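Local coordinates for protein putative phosphatase (Bacteroides thetaiotaomicron, PDB 3KYA) that is a putative phosphatase of unproven function that binds zinc ions and joins an IPT/TIG-type domain to a probable beta-propeller, at residues L144-L149 with I167-R172; S447-D452 with E456-H461; C136-N141 with A163-D168. All coordinates share one frame; numbering follows the deposited sequence. Where two conformers were deposited one is given.

Interaction 1: L144-L149 with I167-R172; sequences LAFDPL and IDLKNR. With ZN (zinc ion), chain X.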
loop_
_atom_site.group_PDB
_atom_site.type_symbol
_atom_site.label_atom_id
_atom_site.label_comp_id
_atom_site.label_asym_id
_atom_site.label_seq_id
_atom_site.Cartn_x
_atom_site.Cartn_y
_atom_site.Cartn_z
ATOM N N LEU A 144 22.100 7.040 17.292
ATOM C CA LEU A 144 23.144 6.267 16.640
ATOM C C LEU A 144 23.770 6.965 15.435
ATOM O O LEU A 144 23.100 7.717 14.724
ATOM C CB LEU A 144 22.543 4.934 16.176
ATOM C CG LEU A 144 22.039 3.942 17.224
ATOM C CD1 LEU A 144 21.305 2.767 16.539
ATOM C CD2 LEU A 144 23.175 3.413 18.120
ATOM N N ALA A 145 25.057 6.695 15.185
ATOM C CA ALA A 145 25.739 7.227 13.995
ATOM C C ALA A 145 26.972 6.420 13.625
ATOM O O ALA A 145 27.807 6.137 14.488
ATOM C CB ALA A 145 26.127 8.716 14.192
ATOM N N PHE A 146 27.065 6.009 12.364
ATOM C CA PHE A 146 28.259 5.325 11.869
ATOM C C PHE A 146 29.408 6.290 11.597
ATOM O O PHE A 146 29.186 7.422 11.184
ATOM C CB PHE A 146 28.036 4.663 10.497
ATOM C CG PHE A 146 27.129 3.461 10.498
ATOM C CD1 PHE A 146 27.510 2.287 11.130
ATOM C CD2 PHE A 146 25.926 3.486 9.803
ATOM C CE1 PHE A 146 26.687 1.163 11.100
ATOM C CE2 PHE A 146 25.099 2.370 9.781
ATOM C CZ PHE A 146 25.478 1.218 10.426
ATOM N N ASP A 147 30.644 5.813 11.762
ATOM C CA ASP A 147 31.803 6.550 11.287
ATOM C C ASP A 147 31.715 6.463 9.748
ATOM O O ASP A 147 31.748 5.362 9.207
ATOM C CB ASP A 147 33.087 5.902 11.801
ATOM C CG ASP A 147 34.362 6.614 11.337
ATOM O OD1 ASP A 147 34.330 7.383 10.359
ATOM O OD2 ASP A 147 35.435 6.366 11.955
ATOM N N PRO A 148 31.577 7.610 9.040
ATOM C CA PRO A 148 31.463 7.524 7.572
ATOM C C PRO A 148 32.638 6.829 6.889
ATOM O O PRO A 148 32.466 6.319 5.788
ATOM C CB PRO A 148 31.352 8.996 7.128
ATOM C CG PRO A 148 30.878 9.735 8.340
ATOM C CD PRO A 148 31.482 9.005 9.512
ATOM N N LEU A 149 33.807 6.775 7.537
ATOM C CA LEU A 149 34.963 6.129 6.953
ATOM C C LEU A 149 35.078 4.654 7.350
ATOM O O LEU A 149 35.937 3.960 6.837
ATOM C CB LEU A 149 36.249 6.856 7.356
ATOM C CG LEU A 149 36.301 8.357 7.114
ATOM C CD1 LEU A 149 37.701 8.882 7.494
ATOM C CD2 LEU A 149 35.956 8.706 5.667
ATOM N N ILE A 167 30.212 0.892 19.480
ATOM C CA ILE A 167 29.710 -0.457 19.237
ATOM C C ILE A 167 30.546 -0.924 18.030
ATOM O O ILE A 167 30.285 -0.500 16.894
ATOM C CB ILE A 167 28.191 -0.442 18.914
ATOM C CG1 ILE A 167 27.396 0.210 20.062
ATOM C CG2 ILE A 167 27.679 -1.847 18.568
ATOM C CD1 ILE A 167 25.964 0.738 19.645
ATOM N N ASP A 168 31.569 -1.756 18.272
ATOM C CA ASP A 168 32.487 -2.195 17.208
ATOM C C ASP A 168 31.965 -3.514 16.656
ATOM O O ASP A 168 32.082 -4.566 17.277
ATOM C CB ASP A 168 33.938 -2.300 17.718
ATOM C CG ASP A 168 34.963 -2.450 16.588
ATOM O OD1 ASP A 168 34.652 -3.128 15.590
ATOM O OD2 ASP A 168 36.096 -1.902 16.703
ATOM N N LEU A 169 31.350 -3.431 15.483
ATOM C CA LEU A 169 30.680 -4.569 14.859
ATOM C C LEU A 169 31.644 -5.635 14.352
ATOM O O LEU A 169 31.252 -6.789 14.159
ATOM C CB LEU A 169 29.798 -4.063 13.710
ATOM C CG LEU A 169 28.737 -3.040 14.130
ATOM C CD1 LEU A 169 28.029 -2.408 12.922
ATOM C CD2 LEU A 169 27.727 -3.680 15.097
ATOM N N LYS A 170 32.897 -5.258 14.116
ATOM C CA LYS A 170 33.897 -6.207 13.627
ATOM C C LYS A 170 34.429 -7.093 14.750
ATOM O O LYS A 170 34.438 -8.320 14.607
ATOM C CB LYS A 170 35.073 -5.489 12.943
ATOM C CG LYS A 170 36.152 -6.439 12.368
ATOM C CD LYS A 170 37.385 -5.653 11.918
ATOM C CE LYS A 170 38.462 -6.551 11.348
ATOM N NZ LYS A 170 39.017 -7.527 12.334
ATOM N N ASN A 171 34.882 -6.489 15.849
ATOM C CA ASN A 171 35.421 -7.305 16.952
ATOM C C ASN A 171 34.359 -7.641 18.007
ATOM O O ASN A 171 34.652 -8.351 18.964
ATOM C CB ASN A 171 36.706 -6.710 17.573
ATOM C CG ASN A 171 36.468 -5.431 18.347
ATOM O OD1 ASN A 171 37.395 -4.887 18.959
ATOM N ND2 ASN A 171 35.248 -4.946 18.329
ATOM N N ARG A 172 33.127 -7.160 17.805
ATOM C CA ARG A 172 31.998 -7.465 18.680
ATOM C C ARG A 172 32.301 -7.087 20.137
ATOM O O ARG A 172 32.190 -7.906 21.052
ATOM C CB ARG A 172 31.588 -8.940 18.529
ATOM C CG ARG A 172 31.138 -9.256 17.091
ATOM C CD ARG A 172 30.731 -10.691 16.868
ATOM N NE ARG A 172 29.696 -11.160 17.798
ATOM C CZ ARG A 172 28.385 -10.981 17.660
ATOM N NH1 ARG A 172 27.880 -10.280 16.643
ATOM N NH2 ARG A 172 27.567 -11.482 18.582
HETATM ZN ZN ZN X . 37.476 -1.215 15.363
HETATM O O HOH W 1 36.931 -2.533 14.151
HETATM O O HOH W 2 39.081 -0.784 13.955
HETATM O O HOH W 3 38.345 -0.363 16.804
HETATM O O HOH W 4 39.042 -2.593 16.319
#
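With CG of Leu144 and CG1 of Ile167 opposite the carbonyl carbon (chi1 -65° and -58°), the terminal methyls CD2 and CD1 reach across to each other. Leu144 CD2 and Ile167 CD1 meet at 4.2 Å, and the two side chains cross at about a right angle. Phe146 carries its ring the same way, with chi1 -70°. Leu169 CD1 reaches this ring at its edge, close to the ring plane, 4.2 Å from Phe146 CE1. Both contacts are thin and purely apolar. Strand 153-159 runs between strands 141-147 and 161-168 in one antiparallel sheet, probably a propeller blade. The contact therefore bridges over a strand, and Ile156 and Leu154 of that strand add to the same packing. Leu110 and Val450 cover the layer from the neighbouring sheet. Past the end of strand 161-168 the chain turns tightly. Asp168 OD1 accepts from Lys170 N at 3.1 Å, which makes an Asx turn. The other oxygen, Asp168 OD2, binds the zinc ion at 2.0 Å, with His153 and four waters as the remaining ligands. The turn bond, the zinc ion and a water together probably restrain the carboxylate. This water lies 1.9 Å from the zinc ion and donates to Asp168 OD1 at 2.8 Å.

Interaction 2: S447-D452 with E456-H461; sequences SGLVYD and EMFYVH. With EDO (1,2-ethanediol), chain G; EDO (1,2-ethanediol), chain K.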
loop_
_atom_site.group_PDB
_atom_site.type_symbol
_atom_site.label_atom_id
_atom_site.label_comp_id
_atom_site.label_asym_id
_atom_site.label_seq_id
_atom_site.Cartn_x
_atom_site.Cartn_y
_atom_site.Cartn_z
ATOM N N SER A 447 14.572 4.711 20.522
ATOM C CA SER A 447 15.055 6.098 20.357
ATOM C C SER A 447 16.066 6.340 19.228
ATOM O O SER A 447 16.113 7.438 18.669
ATOM C CB SER A 447 15.676 6.573 21.689
ATOM O OG SER A 447 16.739 5.711 22.099
ATOM N N GLY A 448 16.876 5.333 18.918
ATOM C CA GLY A 448 17.928 5.436 17.905
ATOM C C GLY A 448 17.716 4.502 16.727
ATOM O O GLY A 448 17.146 3.412 16.882
ATOM N N LEU A 449 18.183 4.931 15.552
ATOM C CA LEU A 449 18.013 4.181 14.315
ATOM C C LEU A 449 19.034 4.595 13.266
ATOM O O LEU A 449 19.254 5.798 13.044
ATOM C CB LEU A 449 16.600 4.428 13.736
ATOM C CG LEU A 449 16.180 3.610 12.516
ATOM C CD1 LEU A 449 16.015 2.146 12.895
ATOM C CD2 LEU A 449 14.865 4.161 11.883
ATOM N N VAL A 450 19.668 3.604 12.649
ATOM C CA VAL A 450 20.584 3.831 11.515
ATOM C C VAL A 450 20.345 2.739 10.490
ATOM O O VAL A 450 19.830 1.672 10.828
ATOM C CB VAL A 450 22.093 3.826 11.894
ATOM C CG1 VAL A 450 22.470 5.084 12.637
ATOM C CG2 VAL A 450 22.480 2.562 12.671
ATOM N N TYR A 451 20.745 2.996 9.247
ATOM C CA TYR A 451 20.643 2.017 8.171
ATOM C C TYR A 451 21.957 1.947 7.424
ATOM O O TYR A 451 22.501 2.980 7.025
ATOM C CB TYR A 451 19.521 2.402 7.195
ATOM C CG TYR A 451 19.267 1.411 6.079
ATOM C CD1 TYR A 451 18.593 0.212 6.323
ATOM C CD2 TYR A 451 19.620 1.699 4.765
ATOM C CE1 TYR A 451 18.337 -0.705 5.292
ATOM C CE2 TYR A 451 19.343 0.803 3.725
ATOM C CZ TYR A 451 18.700 -0.394 3.998
ATOM O OH TYR A 451 18.419 -1.291 2.977
ATOM N N ASP A 452 22.492 0.734 7.295
ATOM C CA ASP A 452 23.684 0.481 6.502
ATOM C C ASP A 452 23.150 0.210 5.096
ATOM O O ASP A 452 22.504 -0.834 4.862
ATOM C CB ASP A 452 24.461 -0.703 7.073
ATOM C CG ASP A 452 25.739 -0.993 6.314
ATOM O OD1 ASP A 452 25.785 -0.796 5.074
ATOM O OD2 ASP A 452 26.703 -1.465 6.962
ATOM N N GLU A 456 22.384 -3.440 3.796
ATOM C CA GLU A 456 20.920 -3.372 3.789
ATOM C C GLU A 456 20.324 -3.865 5.107
ATOM O O GLU A 456 19.531 -4.812 5.146
ATOM C CB GLU A 456 20.353 -4.121 2.584
ATOM C CG GLU A 456 20.685 -3.395 1.287
ATOM C CD GLU A 456 20.184 -4.113 0.042
ATOM O OE1 GLU A 456 19.991 -5.347 0.084
ATOM O OE2 GLU A 456 20.007 -3.431 -0.984
HETATM N N MSE A 457 20.728 -3.209 6.182
HETATM C CA MSE A 457 20.230 -3.541 7.511
HETATM C C MSE A 457 20.167 -2.334 8.420
HETATM O O MSE A 457 20.943 -1.378 8.286
HETATM C CB MSE A 457 21.100 -4.615 8.170
HETATM C CG MSE A 457 22.510 -4.216 8.437
HETATM SE SE MSE A 457 23.514 -5.787 9.075
HETATM C CE MSE A 457 22.767 -5.855 10.852
ATOM N N PHE A 458 19.231 -2.405 9.358
ATOM C CA PHE A 458 19.044 -1.371 10.337
ATOM C C PHE A 458 19.620 -1.806 11.674
ATOM O O PHE A 458 19.605 -2.995 12.001
ATOM C CB PHE A 458 17.553 -1.129 10.620
ATOM C CG PHE A 458 16.741 -0.614 9.452
ATOM C CD1 PHE A 458 16.151 -1.492 8.545
ATOM C CD2 PHE A 458 16.477 0.747 9.332
ATOM C CE1 PHE A 458 15.359 -1.010 7.501
ATOM C CE2 PHE A 458 15.686 1.239 8.300
ATOM C CZ PHE A 458 15.124 0.363 7.383
ATOM N N TYR A 459 20.140 -0.836 12.425
ATOM C CA TYR A 459 20.462 -1.023 13.836
ATOM C C TYR A 459 19.507 -0.101 14.591
ATOM O O TYR A 459 19.306 1.056 14.206
ATOM C CB TYR A 459 21.910 -0.677 14.176
ATOM C CG TYR A 459 22.869 -1.644 13.556
ATOM C CD1 TYR A 459 23.223 -2.810 14.215
ATOM C CD2 TYR A 459 23.397 -1.414 12.291
ATOM C CE1 TYR A 459 24.086 -3.716 13.642
ATOM C CE2 TYR A 459 24.281 -2.299 11.721
ATOM C CZ TYR A 459 24.613 -3.453 12.396
ATOM O OH TYR A 459 25.476 -4.361 11.836
ATOM N N VAL A 460 18.930 -0.615 15.670
ATOM C CA VAL A 460 17.946 0.102 16.443
ATOM C C VAL A 460 18.363 0.171 17.900
ATOM O O VAL A 460 18.758 -0.841 18.461
ATOM C CB VAL A 460 16.606 -0.646 16.405
ATOM C CG1 VAL A 460 15.542 0.136 17.170
ATOM C CG2 VAL A 460 16.176 -0.927 14.944
ATOM N N HIS A 461 18.255 1.343 18.523
ATOM C CA HIS A 461 18.524 1.465 19.941
ATOM C C HIS A 461 17.217 1.348 20.715
ATOM O O HIS A 461 16.378 2.267 20.685
ATOM C CB HIS A 461 19.243 2.770 20.276
ATOM C CG HIS A 461 19.443 2.978 21.743
ATOM N ND1 HIS A 461 19.329 4.217 22.346
ATOM C CD2 HIS A 461 19.661 2.090 22.743
ATOM C CE1 HIS A 461 19.535 4.086 23.645
ATOM N NE2 HIS A 461 19.719 2.806 23.917
HETATM C C1 EDO G . 19.808 -4.687 -3.944
HETATM O O1 EDO G . 18.695 -4.062 -3.295
HETATM C C2 EDO G . 19.789 -6.190 -3.684
HETATM O O2 EDO G . 20.986 -6.587 -3.001
HETATM C C1 EDO K . 14.377 -1.917 2.738
HETATM O O1 EDO K . 13.105 -1.903 3.391
HETATM C C2 EDO K . 15.387 -2.574 3.668
HETATM O O2 EDO K . 16.462 -3.133 2.913
#
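Gly448 and His461 start a ladder of antiparallel pairs between 447-452 and 456-461. The two strands form a beta hairpin at one edge of the five-stranded sheet that also holds strand 105-110. Backbone bonds run the length of the contact. Val450 and Tyr459 bond to each other twice, N to O each way, both at 3.0 Å. Ser447 and Gly448 both face His461 in a classic beta bulge. Glu456 and Met457 (a selenomethionine) both face Asp452 in a G1 bulge next to the turn. Apolar and aromatic contacts lie on two faces. On one, Leu449 CD1 is 3.7 Å from Val460 CG2. Tyr451 has CG opposite its backbone N (chi1 -176°), which brings the ring edge to the face of Phe458, planes at 54°. Tyr451 CD1 sits over the ring centre, 3.4 Å above the Phe458 plane. Phe458 also packs on Val378 and Val380 of strand 374-381. With an alanine at Phe458, the Tyr451 edge is likely to lose the ring it rests on, leaving a gap beside these valines. On the other face, Val450 CG2 touches Tyr459 CB at 3.6 Å. The polar ends find partners outside the hairpin. Asp452 OD1 forms a salt bridge with Lys151 NZ, Ser447 OG bonds to Gly142 N, and His461 NE2 to Phe138 O. Tyr451 OH shares a 2.7 Å hydrogen bond with O2 of the chain K ethanediol, probably from the crystallisation liquor.

Interaction 3: C136-N141 with A163-D168; sequences CGFSDN and AIQLID. With ZN (zinc ion), chain X.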
loop_
_atom_site.group_PDB
_atom_site.type_symbol
_atom_site.label_atom_id
_atom_site.label_comp_id
_atom_site.label_asym_id
_atom_site.label_seq_id
_atom_site.Cartn_x
_atom_site.Cartn_y
_atom_site.Cartn_z
ATOM N N CYS A 136 26.536 -4.596 28.594
ATOM C CA CYS A 136 25.198 -4.123 28.909
ATOM C C CYS A 136 25.240 -2.633 29.254
ATOM O O CYS A 136 26.312 -2.062 29.451
ATOM C CB CYS A 136 24.592 -4.933 30.056
ATOM S SG CYS A 136 25.619 -5.006 31.586
ATOM N N GLY A 137 24.067 -2.010 29.294
ATOM C CA GLY A 137 23.933 -0.591 29.614
ATOM C C GLY A 137 22.745 -0.080 28.825
ATOM O O GLY A 137 21.602 -0.466 29.114
ATOM N N PHE A 138 23.027 0.786 27.856
ATOM C CA PHE A 138 22.046 1.283 26.863
ATOM C C PHE A 138 20.696 1.786 27.390
ATOM O O PHE A 138 19.718 1.772 26.635
ATOM C CB PHE A 138 21.734 0.139 25.872
ATOM C CG PHE A 138 22.952 -0.494 25.251
ATOM C CD1 PHE A 138 23.676 0.184 24.284
ATOM C CD2 PHE A 138 23.367 -1.769 25.626
ATOM C CE1 PHE A 138 24.796 -0.380 23.709
ATOM C CE2 PHE A 138 24.504 -2.359 25.040
ATOM C CZ PHE A 138 25.211 -1.664 24.086
ATOM N N SER A 139 20.658 2.310 28.615
ATOM C CA SER A 139 19.374 2.601 29.277
ATOM C C SER A 139 18.825 4.019 29.159
ATOM O O SER A 139 17.626 4.237 29.378
ATOM C CB SER A 139 19.469 2.186 30.750
ATOM O OG SER A 139 20.473 2.900 31.443
ATOM N N ASP A 140 19.674 4.972 28.800
ATOM C CA ASP A 140 19.220 6.342 28.592
ATOM C C ASP A 140 18.805 6.509 27.140
ATOM O O ASP A 140 19.228 5.733 26.280
ATOM C CB ASP A 140 20.331 7.311 28.939
ATOM C CG ASP A 140 20.740 7.209 30.390
ATOM O OD1 ASP A 140 19.863 7.343 31.282
ATOM O OD2 ASP A 140 21.936 6.989 30.633
ATOM N N ASN A 141 17.947 7.495 26.873
ATOM C CA ASN A 141 17.505 7.801 25.508
ATOM C C ASN A 141 18.736 8.085 24.638
ATOM O O ASN A 141 19.572 8.926 24.995
ATOM C CB ASN A 141 16.525 8.983 25.564
ATOM C CG ASN A 141 15.849 9.290 24.229
ATOM O OD1 ASN A 141 16.498 9.418 23.208
ATOM N ND2 ASN A 141 14.524 9.459 24.263
ATOM N N ALA A 163 29.379 9.475 28.489
ATOM C CA ALA A 163 30.345 8.891 27.566
ATOM C C ALA A 163 29.653 8.571 26.243
ATOM O O ALA A 163 28.492 8.159 26.232
ATOM C CB ALA A 163 30.981 7.632 28.169
ATOM N N ILE A 164 30.348 8.823 25.139
ATOM C CA ILE A 164 29.903 8.392 23.817
ATOM C C ILE A 164 30.572 7.028 23.621
ATOM O O ILE A 164 31.793 6.904 23.698
ATOM C CB ILE A 164 30.290 9.381 22.703
ATOM C CG1 ILE A 164 29.487 10.673 22.845
ATOM C CG2 ILE A 164 30.071 8.756 21.298
ATOM C CD1 ILE A 164 29.948 11.784 21.911
ATOM N N GLN A 165 29.769 5.998 23.404
ATOM C CA GLN A 165 30.283 4.639 23.265
ATOM C C GLN A 165 30.457 4.205 21.818
ATOM O O GLN A 165 29.823 4.743 20.898
ATOM C CB GLN A 165 29.361 3.662 23.999
ATOM C CG GLN A 165 29.333 3.862 25.516
ATOM C CD GLN A 165 28.545 2.771 26.223
ATOM O OE1 GLN A 165 27.373 2.531 25.918
ATOM N NE2 GLN A 165 29.191 2.099 27.178
ATOM N N LEU A 166 31.358 3.240 21.641
ATOM C CA LEU A 166 31.640 2.627 20.362
ATOM C C LEU A 166 31.147 1.186 20.383
ATOM O O LEU A 166 31.615 0.373 21.194
ATOM C CB LEU A 166 33.146 2.620 20.083
ATOM C CG LEU A 166 33.588 1.836 18.847
ATOM C CD1 LEU A 166 32.926 2.352 17.560
ATOM C CD2 LEU A 166 35.114 1.866 18.725
ATOM N N ILE A 167 30.212 0.892 19.480
ATOM C CA ILE A 167 29.710 -0.457 19.237
ATOM C C ILE A 167 30.546 -0.924 18.030
ATOM O O ILE A 167 30.285 -0.500 16.894
ATOM C CB ILE A 167 28.191 -0.442 18.914
ATOM C CG1 ILE A 167 27.396 0.210 20.062
ATOM C CG2 ILE A 167 27.679 -1.847 18.568
ATOM C CD1 ILE A 167 25.964 0.738 19.645
ATOM N N ASP A 168 31.569 -1.756 18.272
ATOM C CA ASP A 168 32.487 -2.195 17.208
ATOM C C ASP A 168 31.965 -3.514 16.656
ATOM O O ASP A 168 32.082 -4.566 17.277
ATOM C CB ASP A 168 33.938 -2.300 17.718
ATOM C CG ASP A 168 34.963 -2.450 16.588
ATOM O OD1 ASP A 168 34.652 -3.128 15.590
ATOM O OD2 ASP A 168 36.096 -1.902 16.703
HETATM ZN ZN ZN X . 37.476 -1.215 15.363
HETATM O O HOH W 5 28.475 -0.064 29.045
HETATM O O HOH W 6 25.783 0.507 27.098
HETATM O O HOH W 1 36.931 -2.533 14.151
HETATM O O HOH W 2 39.081 -0.784 13.955
HETATM O O HOH W 3 38.345 -0.363 16.804
HETATM O O HOH W 4 39.042 -2.593 16.319
#
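Phe138 and Gln165 are joined chiefly through water. One water accepts a hydrogen bond from Phe138 N at 2.9 Å and donates to Gln165 OE1 at 2.8 Å. The same water lies 3.3 Å above the plane of the Phe138 ring, over its centre. A second water donates to Cys136 O at 3.0 Å and accepts from Gln165 NE2 at 2.9 Å. The two ends of the amide thus hold the loop 136-141 at two backbone points. Further bonds fix the amide itself, OE1 to Tyr158 OH and NE2 to Ser176 OG. Both amide atoms are buried, and these partners satisfy them. The apolar part is small. Phe138 CE1 comes within 4.4 Å of Ile167 CD1. Gln165 and Ile167, two residues apart on strand 161-168, both point toward the loop and both meet the ring near CE1. Phe138 CG lies opposite the carbonyl carbon (chi1 -52°), which carries the CE1 side of the ring toward these two residues. Leu174 and Ile468 add to the packing of the ring. Ile468 belongs to the neighbouring sheet, so the Phe138 ring packs between two sheets, consistent with adjoining blades of a probable beta-propeller.

In the fold
From the N terminus, the chain first reaches 136-141, which opens interaction 3. Next comes 144-149, which opens interaction 1. Interaction 3 closes at 163-168 and interaction 1 at 167-172, so the two loops cross. They share Ile167 and Asp168 on strand 161-168. Interaction 2 follows far later in series, closing a short hairpin near the C terminus. In space it lies close to both. Leu144 packs on Val450 and Tyr459, Leu169 CD1 meets Tyr459 OH, and Ser447 packs on Asn141. The sheet of strands 125-126 to 173-178 is thus tied to the sheet that brings strand 105-110 together with the C-terminal strands, consistent with the closure of a probable beta-propeller.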